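Local coordinates for probable adhesion protein (Pseudomonas aeruginosa PAO1, PDB 6R3Z) that binds divalent metal ions, ferrous iron among them, and probably serves as the solute-binding component of a metal transport system, at residues 85-90 and 120-125; 226-231 and 250-255; 246-251 and 266-271. One frame throughout, in Å; residues are numbered along the deposited sequence.

Overall arrangement
The chain forms two lobes, each with a four-stranded parallel sheet, and helix 138-160 runs between them in sequence. Contact 1 comes first and closes a loop of 29 residues between the end of strand 84-86 and helix 116-133. Contact 2 opens later and joins the loops after strands 220-226 and 244-248, enclosing helix 234-241 and strand 244-248. Contact 3 overlaps contact 2 at H250 and I251, closes a loop of 14 residues and ties strand 244-248 to helix 260-277. Contacts 2 and 3 also touch through I227 N and L248 O. Contact 1 lies on the opposite side of the chain's centre from contacts 2 and 3, about 24 Å from contact 2 between centres.

Contact 1 of 3, residues 85-90 and 120-125; sequences IEANAK and ITQVNT
T125 and Q122 of helix 116-133 pack against the turn that follows strand 84-86, an outermost strand of the first lobe's parallel sheet, with A87 between them. E86 to A89 form a type I beta turn. The carbonyl oxygen of A87 faces the helix. Q122 CG lies 3.4 Å from A87 O, and Q122 CA makes a CA-H...O contact with the same oxygen. T125 CB is also near it.

The methyl of T125 is anti to its backbone N, which puts CG2 by the backbone oxygens of E86 and A87. T125 OG1 comes within 3.6 Å of K90 CG. Water 1 is hydrogen-bonded to T125 OG1, gives a proton to A87 O at 2.7 Å and accepts from K90 N. Water 2 joins T125 OG1 to K90 NZ. Beside them, T121 CG2 touches K90 CB at 3.8 Å.

Q122 reaches on to N88. Their amide planes are 38° apart. The oxygens N88 OD1 and Q122 OE1 sit 3.1 Å apart, two acceptors that cannot bond each other. Each has an outside hydrogen bond, N88 OD1 with T112 OG1 and Q122 OE1 with Y16 OH. N88 ND2 also bonds N62 O.

No clear direct hydrogen bond crosses the contact. Van der Waals contacts, many carbon against oxygen, one CA-H...O contact and water bridges join turn to helix, while separate partners satisfy the two close amide oxygens.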
loop_
_atom_site.group_PDB
_atom_site.type_symbol
_atom_site.label_atom_id
_atom_site.label_comp_id
_atom_site.label_asym_id
_atom_site.label_seq_id
_atom_site.Cartn_x
_atom_site.Cartn_y
_atom_site.Cartn_z
ATOM N N ILE A 85 -13.019 6.137 10.076
ATOM C CA ILE A 85 -12.272 5.029 10.671
ATOM C C ILE A 85 -10.802 5.212 10.354
ATOM O O ILE A 85 -10.402 5.176 9.176
ATOM C CB ILE A 85 -12.808 3.638 10.231
ATOM C CG1 ILE A 85 -14.233 3.412 10.779
ATOM C CG2 ILE A 85 -11.841 2.511 10.651
ATOM C CD1 ILE A 85 -14.946 2.170 10.164
ATOM N N GLU A 86 -10.003 5.424 11.400
ATOM C CA GLU A 86 -8.542 5.556 11.269
ATOM C C GLU A 86 -7.992 4.108 11.260
ATOM O O GLU A 86 -7.805 3.484 12.316
ATOM C CB GLU A 86 -7.954 6.409 12.415
ATOM C CG GLU A 86 -8.369 7.878 12.363
ATOM C CD GLU A 86 -7.804 8.739 11.242
ATOM O OE1 GLU A 86 -6.878 8.285 10.529
ATOM O OE2 GLU A 86 -8.287 9.885 11.085
ATOM N N ALA A 87 -7.814 3.542 10.045
ATOM C CA ALA A 87 -7.409 2.134 9.885
ATOM C C ALA A 87 -6.105 1.760 10.598
ATOM O O ALA A 87 -5.921 0.601 10.987
ATOM C CB ALA A 87 -7.290 1.791 8.407
ATOM N N ASN A 88 -5.184 2.725 10.706
ATOM C CA ASN A 88 -3.848 2.500 11.254
ATOM C C ASN A 88 -3.722 2.757 12.751
ATOM O O ASN A 88 -2.600 2.744 13.269
ATOM C CB ASN A 88 -2.837 3.341 10.461
ATOM C CG ASN A 88 -2.538 2.719 9.115
ATOM O OD1 ASN A 88 -1.941 1.637 9.036
ATOM N ND2 ASN A 88 -2.998 3.343 8.043
ATOM N N ALA A 89 -4.857 2.966 13.449
ATOM C CA ALA A 89 -4.867 3.282 14.894
ATOM C C ALA A 89 -3.992 2.364 15.758
ATOM O O ALA A 89 -3.396 2.847 16.725
ATOM C CB ALA A 89 -6.285 3.312 15.427
ATOM N N LYS A 90 -3.887 1.060 15.404
ATOM C CA LYS A 90 -3.108 0.077 16.192
ATOM C C LYS A 90 -1.798 -0.422 15.521
ATOM O O LYS A 90 -1.145 -1.328 16.055
ATOM C CB LYS A 90 -4.010 -1.127 16.570
ATOM C CG LYS A 90 -5.396 -0.775 17.129
ATOM C CD LYS A 90 -5.358 -0.207 18.546
ATOM C CE LYS A 90 -6.742 0.011 19.107
ATOM N NZ LYS A 90 -7.378 -1.259 19.553
ATOM N N ILE A 120 -3.196 -7.063 8.304
ATOM C CA ILE A 120 -4.014 -7.838 9.236
ATOM C C ILE A 120 -4.516 -6.910 10.368
ATOM O O ILE A 120 -5.707 -6.930 10.696
ATOM C CB ILE A 120 -3.242 -9.080 9.744
ATOM C CG1 ILE A 120 -3.049 -10.103 8.573
ATOM C CG2 ILE A 120 -3.947 -9.717 10.964
ATOM C CD1 ILE A 120 -2.021 -11.228 8.804
ATOM N N THR A 121 -3.606 -6.088 10.938
ATOM C CA THR A 121 -3.930 -5.147 12.016
ATOM C C THR A 121 -5.005 -4.140 11.542
ATOM O O THR A 121 -5.980 -3.901 12.254
ATOM C CB THR A 121 -2.657 -4.501 12.614
ATOM O OG1 THR A 121 -1.782 -5.525 13.136
ATOM C CG2 THR A 121 -2.989 -3.490 13.719
ATOM N N GLN A 122 -4.833 -3.590 10.341
ATOM C CA GLN A 122 -5.798 -2.629 9.764
ATOM C C GLN A 122 -7.156 -3.298 9.531
ATOM O O GLN A 122 -8.184 -2.723 9.885
ATOM C CB GLN A 122 -5.255 -2.016 8.471
ATOM C CG GLN A 122 -4.044 -1.136 8.737
ATOM C CD GLN A 122 -3.489 -0.560 7.476
ATOM O OE1 GLN A 122 -3.982 0.449 6.986
ATOM N NE2 GLN A 122 -2.450 -1.185 6.936
ATOM N N VAL A 123 -7.147 -4.526 8.982
ATOM C CA VAL A 123 -8.370 -5.293 8.709
ATOM C C VAL A 123 -9.140 -5.505 10.026
ATOM O O VAL A 123 -10.353 -5.245 10.068
ATOM C CB VAL A 123 -8.054 -6.616 7.960
ATOM C CG1 VAL A 123 -9.197 -7.629 8.073
ATOM C CG2 VAL A 123 -7.741 -6.326 6.489
ATOM N N ASN A 124 -8.428 -5.916 11.101
ATOM C CA ASN A 124 -9.060 -6.149 12.403
ATOM C C ASN A 124 -9.635 -4.866 13.007
ATOM O O ASN A 124 -10.750 -4.885 13.530
ATOM C CB ASN A 124 -8.108 -6.874 13.354
ATOM C CG ASN A 124 -7.837 -8.300 12.923
ATOM O OD1 ASN A 124 -8.687 -8.971 12.325
ATOM N ND2 ASN A 124 -6.668 -8.813 13.266
ATOM N N THR A 125 -8.923 -3.737 12.845
ATOM C CA THR A 125 -9.377 -2.430 13.344
ATOM C C THR A 125 -10.631 -1.987 12.592
ATOM O O THR A 125 -11.618 -1.576 13.221
ATOM C CB THR A 125 -8.238 -1.409 13.268
ATOM O OG1 THR A 125 -7.231 -1.802 14.212
ATOM C CG2 THR A 125 -8.697 0.013 13.609
HETATM O O HOH W 1 -5.011 -0.451 13.344
HETATM O O HOH W 2 -8.679 -1.650 16.784
#

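Contact 2 of 3, residues 226-231 and 250-255; sequences EIDFPS and HISYGD. With NI (nickel (II) ion), chain B.
D228 points its carboxylate into the bend formed by H250 to Y253. D228 OD2 receives S252 OG at 2.7 Å and S252 N at 2.8 Å. Both donors come from the same face of the carboxylate. The hydroxyl is on the anti side and out of the plane, and the amide is above the plane. S252 OG stands between its own backbone N and carbonyl carbon (chi1 71°), which places OG next to the same D228 oxygen that its own amide reaches. H250 N adds a weak bond to D228 OD2 at 3.3 Å. I251 N is also close, but its angle is poor.

Water 4 lies 2.9 Å from the other oxygen, D228 OD1, a possible acceptor, and accepts from Y253 N. D228 OD1 also lies against Y253 CB.

Water 3 makes a second bridge. It donates to E226 OE1 at 2.8 Å and accepts from both D228 N and H250 N. E226 OE1 also touches H250 CB, and the E226 carboxylate is turned 83° from the H250 ring. E226 OE2 is hydrogen-bonded to Y180 OH.

F229 and Y253 form an edge-to-face pair, with planes at 62° and Y253 CD1 over the face of F229. S252 O lies at the edge of the F229 ring, in its plane.

H250 NE2 binds nickel at 2.2 Å. H41, H66, H111, H177 and H199 complete the six-histidine site.

D228 OD2 thus takes two clear bonds, both from S252, and a weak one from H250 N. As a second-shell residue D228 probably helps set the loop that carries H250. The nearby carboxylates of D228 and E226 would add negative potential around this metal ligand.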
loop_
_atom_site.group_PDB
_atom_site.type_symbol
_atom_site.label_atom_id
_atom_site.label_comp_id
_atom_site.label_asym_id
_atom_site.label_seq_id
_atom_site.Cartn_x
_atom_site.Cartn_y
_atom_site.Cartn_z
ATOM N N GLU A 226 8.621 0.823 -10.034
ATOM C CA GLU A 226 7.158 0.820 -10.008
ATOM C C GLU A 226 6.521 0.252 -11.259
ATOM O O GLU A 226 6.778 0.739 -12.361
ATOM C CB GLU A 226 6.628 2.271 -9.821
ATOM C CG GLU A 226 6.926 2.877 -8.454
ATOM C CD GLU A 226 6.259 2.086 -7.354
ATOM O OE1 GLU A 226 5.019 2.194 -7.200
ATOM O OE2 GLU A 226 6.972 1.290 -6.704
ATOM N N ILE A 227 5.602 -0.710 -11.079
ATOM C CA ILE A 227 4.806 -1.217 -12.191
ATOM C C ILE A 227 3.660 -0.204 -12.494
ATOM O O ILE A 227 3.347 0.038 -13.662
ATOM C CB ILE A 227 4.204 -2.621 -11.871
ATOM C CG1 ILE A 227 5.303 -3.675 -11.598
ATOM C CG2 ILE A 227 3.271 -3.082 -13.000
ATOM C CD1 ILE A 227 4.796 -5.010 -10.918
ATOM N N ASP A 228 3.014 0.339 -11.424
ATOM C CA ASP A 228 1.795 1.144 -11.512
ATOM C C ASP A 228 1.908 2.423 -12.318
ATOM O O ASP A 228 1.253 2.539 -13.352
ATOM C CB ASP A 228 1.235 1.428 -10.114
ATOM C CG ASP A 228 0.586 0.204 -9.485
ATOM O OD1 ASP A 228 0.485 -0.853 -10.183
ATOM O OD2 ASP A 228 0.203 0.283 -8.295
ATOM N N PHE A 229 2.682 3.380 -11.860
ATOM C CA PHE A 229 2.825 4.642 -12.614
ATOM C C PHE A 229 4.332 4.821 -12.793
ATOM O O PHE A 229 5.006 5.440 -11.968
ATOM C CB PHE A 229 2.126 5.802 -11.872
ATOM C CG PHE A 229 0.622 5.642 -11.841
ATOM C CD1 PHE A 229 -0.166 6.089 -12.898
ATOM C CD2 PHE A 229 -0.006 4.999 -10.771
ATOM C CE1 PHE A 229 -1.559 5.918 -12.874
ATOM C CE2 PHE A 229 -1.396 4.826 -10.750
ATOM C CZ PHE A 229 -2.166 5.292 -11.798
ATOM N N PRO A 230 4.893 4.114 -13.787
ATOM C CA PRO A 230 6.359 4.058 -13.927
ATOM C C PRO A 230 7.012 5.371 -14.334
ATOM O O PRO A 230 6.344 6.270 -14.853
ATOM C CB PRO A 230 6.566 2.964 -14.975
ATOM C CG PRO A 230 5.324 3.050 -15.810
ATOM C CD PRO A 230 4.231 3.294 -14.827
ATOM N N SER A 231 8.327 5.465 -14.073
ATOM C CA SER A 231 9.145 6.640 -14.390
ATOM C C SER A 231 10.057 6.349 -15.580
ATOM O O SER A 231 10.602 5.251 -15.690
ATOM C CB SER A 231 9.972 7.036 -13.169
ATOM O OG SER A 231 9.141 7.552 -12.140
ATOM N N HIS A 250 2.408 -0.961 -6.225
ATOM C CA HIS A 250 1.945 -0.105 -5.121
ATOM C C HIS A 250 0.428 -0.458 -4.877
ATOM O O HIS A 250 -0.200 0.116 -3.983
ATOM C CB HIS A 250 2.052 1.360 -5.595
ATOM C CG HIS A 250 1.943 2.426 -4.538
ATOM N ND1 HIS A 250 0.747 2.672 -3.859
ATOM C CD2 HIS A 250 2.830 3.404 -4.211
ATOM C CE1 HIS A 250 0.974 3.751 -3.113
ATOM N NE2 HIS A 250 2.213 4.211 -3.279
ATOM N N ILE A 251 -0.156 -1.359 -5.716
ATOM C CA ILE A 251 -1.584 -1.781 -5.663
ATOM C C ILE A 251 -2.448 -0.487 -5.792
ATOM O O ILE A 251 -3.230 -0.123 -4.902
ATOM C CB ILE A 251 -1.900 -2.665 -4.420
ATOM C CG1 ILE A 251 -0.756 -3.737 -4.208
ATOM C CG2 ILE A 251 -3.316 -3.312 -4.571
ATOM C CD1 ILE A 251 -0.872 -4.663 -2.972
ATOM N N SER A 252 -2.198 0.272 -6.883
ATOM C CA SER A 252 -2.845 1.567 -7.082
ATOM C C SER A 252 -3.343 1.777 -8.506
ATOM O O SER A 252 -3.840 2.862 -8.796
ATOM C CB SER A 252 -1.842 2.670 -6.752
ATOM O OG SER A 252 -0.832 2.718 -7.753
ATOM N N TYR A 253 -3.208 0.771 -9.388
ATOM C CA TYR A 253 -3.589 0.911 -10.803
ATOM C C TYR A 253 -4.817 0.095 -11.199
ATOM O O TYR A 253 -4.883 -1.075 -10.873
ATOM C CB TYR A 253 -2.393 0.471 -11.677
ATOM C CG TYR A 253 -2.563 0.791 -13.143
ATOM C CD1 TYR A 253 -2.232 2.045 -13.644
ATOM C CD2 TYR A 253 -3.069 -0.156 -14.031
ATOM C CE1 TYR A 253 -2.407 2.357 -14.993
ATOM C CE2 TYR A 253 -3.256 0.145 -15.381
ATOM C CZ TYR A 253 -2.925 1.405 -15.857
ATOM O OH TYR A 253 -3.068 1.714 -17.190
ATOM N N GLY A 254 -5.717 0.679 -11.991
ATOM C CA GLY A 254 -6.838 -0.078 -12.540
ATOM C C GLY A 254 -8.066 -0.185 -11.670
ATOM O O GLY A 254 -8.235 0.620 -10.761
ATOM N N ASP A 255 -8.964 -1.131 -11.993
ATOM C CA ASP A 255 -10.235 -1.344 -11.288
ATOM C C ASP A 255 -10.087 -1.727 -9.815
ATOM O O ASP A 255 -9.119 -2.391 -9.427
ATOM C CB ASP A 255 -11.093 -2.426 -11.975
ATOM C CG ASP A 255 -11.488 -2.193 -13.432
ATOM O OD1 ASP A 255 -11.356 -1.040 -13.916
ATOM O OD2 ASP A 255 -11.924 -3.164 -14.085
HETATM NI NI NI B . 2.944 6.105 -2.422
HETATM O O HOH W 3 3.801 0.091 -8.593
HETATM O O HOH W 4 -1.969 -2.059 -9.291
#

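Contact 3 of 3, residues 246-251 and 266-271; sequences YSLSHI and ARNLDT. With NI (nickel (II) ion), chain B; EDO (1,2-ethanediol), chain H.
Strand 244-248, at one border of its parallel sheet, is covered here by helix 260-277; segment 266-271 runs roughly antiparallel to 246-248, at 155°. Just past the strand end, N268 makes two hydrogen bonds through its amide to the backbone of S249. N268 OD1 accepts from S249 N at 2.9 Å, on a lone pair and almost straight at 175°. N268 ND2 donates to S249 O, also at 2.9 Å and on a lone pair in the carbonyl plane. The amide is thereby fixed in its rotation.

T271 covers the strand itself. Its CG2 is anti to the backbone N and lies 3.5 Å from S247 O. The same CG2 meets Y246 CB and L248 CD2, both at 3.8 Å. Water 5 gives a proton to S247 O and is hydrogen-bonded to T271 OG1.

S249 OG accepts from I251 N at 2.9 Å, an ST turn, and is also hydrogen-bonded to E264 OE1 of the same helix.

Both backbone polar groups of S249 are thus satisfied by one buried side chain. This ties to the helix the residue just before H250, and probably steadies the backbone behind that nickel ligand.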
loop_
_atom_site.group_PDB
_atom_site.type_symbol
_atom_site.label_atom_id
_atom_site.label_comp_id
_atom_site.label_asym_id
_atom_site.label_seq_id
_atom_site.Cartn_x
_atom_site.Cartn_y
_atom_site.Cartn_z
ATOM N N TYR A 246 14.092 -5.130 -10.693
ATOM C CA TYR A 246 12.854 -5.862 -10.449
ATOM C C TYR A 246 11.770 -4.790 -10.277
ATOM O O TYR A 246 12.103 -3.622 -10.045
ATOM C CB TYR A 246 12.956 -6.758 -9.200
ATOM C CG TYR A 246 14.063 -7.785 -9.288
ATOM C CD1 TYR A 246 15.356 -7.481 -8.872
ATOM C CD2 TYR A 246 13.816 -9.075 -9.761
ATOM C CE1 TYR A 246 16.382 -8.419 -8.942
ATOM C CE2 TYR A 246 14.843 -10.026 -9.837
ATOM C CZ TYR A 246 16.128 -9.683 -9.440
ATOM O OH TYR A 246 17.178 -10.566 -9.475
ATOM N N SER A 247 10.504 -5.156 -10.459
ATOM C CA SER A 247 9.419 -4.202 -10.331
ATOM C C SER A 247 8.344 -4.736 -9.389
ATOM O O SER A 247 8.080 -5.953 -9.342
ATOM C CB SER A 247 8.840 -3.856 -11.698
ATOM O OG SER A 247 9.819 -3.245 -12.525
ATOM N N LEU A 248 7.768 -3.811 -8.618
ATOM C CA LEU A 248 6.741 -4.069 -7.621
ATOM C C LEU A 248 5.506 -3.215 -7.847
ATOM O O LEU A 248 5.572 -2.157 -8.493
ATOM C CB LEU A 248 7.297 -3.840 -6.201
ATOM C CG LEU A 248 8.507 -4.683 -5.752
ATOM C CD1 LEU A 248 8.991 -4.220 -4.394
ATOM C CD2 LEU A 248 8.177 -6.208 -5.711
ATOM N N SER A 249 4.388 -3.671 -7.280
ATOM C CA SER A 249 3.117 -2.993 -7.363
ATOM C C SER A 249 2.805 -2.230 -6.074
ATOM O O SER A 249 2.837 -2.801 -4.985
ATOM C CB SER A 249 1.994 -3.982 -7.665
ATOM O OG SER A 249 0.747 -3.306 -7.695
ATOM N N HIS A 250 2.408 -0.961 -6.225
ATOM C CA HIS A 250 1.945 -0.105 -5.121
ATOM C C HIS A 250 0.428 -0.458 -4.877
ATOM O O HIS A 250 -0.200 0.116 -3.983
ATOM C CB HIS A 250 2.052 1.360 -5.595
ATOM C CG HIS A 250 1.943 2.426 -4.538
ATOM N ND1 HIS A 250 0.747 2.672 -3.859
ATOM C CD2 HIS A 250 2.830 3.404 -4.211
ATOM C CE1 HIS A 250 0.974 3.751 -3.113
ATOM N NE2 HIS A 250 2.213 4.211 -3.279
ATOM N N ILE A 251 -0.156 -1.359 -5.716
ATOM C CA ILE A 251 -1.584 -1.781 -5.663
ATOM C C ILE A 251 -2.448 -0.487 -5.792
ATOM O O ILE A 251 -3.230 -0.123 -4.902
ATOM C CB ILE A 251 -1.900 -2.665 -4.420
ATOM C CG1 ILE A 251 -0.756 -3.737 -4.208
ATOM C CG2 ILE A 251 -3.316 -3.312 -4.571
ATOM C CD1 ILE A 251 -0.872 -4.663 -2.972
ATOM N N ALA A 266 0.749 -11.200 -3.437
ATOM C CA ALA A 266 1.376 -12.505 -3.717
ATOM C C ALA A 266 2.500 -12.285 -4.769
ATOM O O ALA A 266 3.629 -12.724 -4.556
ATOM C CB ALA A 266 0.339 -13.499 -4.229
ATOM N N ARG A 267 2.211 -11.502 -5.831
ATOM C CA ARG A 267 3.199 -11.191 -6.864
ATOM C C ARG A 267 4.370 -10.362 -6.312
ATOM O O ARG A 267 5.522 -10.634 -6.674
ATOM C CB ARG A 267 2.545 -10.554 -8.096
ATOM C CG ARG A 267 1.691 -11.600 -8.840
ATOM C CD ARG A 267 1.575 -11.296 -10.321
ATOM N NE ARG A 267 0.691 -10.162 -10.577
ATOM C CZ ARG A 267 -0.616 -10.269 -10.799
ATOM N NH1 ARG A 267 -1.207 -11.460 -10.776
ATOM N NH2 ARG A 267 -1.343 -9.188 -11.043
ATOM N N ASN A 268 4.084 -9.420 -5.387
ATOM C CA ASN A 268 5.109 -8.587 -4.738
ATOM C C ASN A 268 6.075 -9.480 -3.939
ATOM O O ASN A 268 7.286 -9.425 -4.139
ATOM C CB ASN A 268 4.460 -7.563 -3.816
ATOM C CG ASN A 268 4.039 -6.315 -4.565
ATOM O OD1 ASN A 268 4.363 -6.139 -5.747
ATOM N ND2 ASN A 268 3.317 -5.433 -3.888
ATOM N N LEU A 269 5.525 -10.323 -3.069
ATOM C CA LEU A 269 6.338 -11.250 -2.277
ATOM C C LEU A 269 7.150 -12.225 -3.150
ATOM O O LEU A 269 8.307 -12.504 -2.830
ATOM C CB LEU A 269 5.462 -11.984 -1.248
ATOM C CG LEU A 269 4.876 -11.111 -0.108
ATOM C CD1 LEU A 269 3.990 -11.934 0.818
ATOM C CD2 LEU A 269 5.967 -10.451 0.727
ATOM N N ASP A 270 6.563 -12.718 -4.255
ATOM C CA ASP A 270 7.254 -13.644 -5.165
ATOM C C ASP A 270 8.450 -12.951 -5.827
ATOM O O ASP A 270 9.493 -13.571 -5.990
ATOM C CB ASP A 270 6.310 -14.183 -6.243
ATOM C CG ASP A 270 5.292 -15.184 -5.743
ATOM O OD1 ASP A 270 5.514 -15.766 -4.647
ATOM O OD2 ASP A 270 4.272 -15.384 -6.439
ATOM N N THR A 271 8.287 -11.656 -6.209
ATOM C CA THR A 271 9.357 -10.884 -6.848
ATOM C C THR A 271 10.507 -10.647 -5.855
ATOM O O THR A 271 11.668 -10.837 -6.223
ATOM C CB THR A 271 8.783 -9.598 -7.468
ATOM O OG1 THR A 271 7.873 -9.973 -8.526
ATOM C CG2 THR A 271 9.880 -8.669 -8.015
HETATM NI NI NI B . 2.944 6.105 -2.422
HETATM C C1 EDO H . 3.078 -18.894 -5.496
HETATM O O1 EDO H . 4.209 -18.395 -6.194
HETATM C C2 EDO H . 3.363 -18.817 -3.987
HETATM O O2 EDO H . 3.718 -17.491 -3.638
HETATM O O HOH W 5 6.236 -7.861 -8.914
#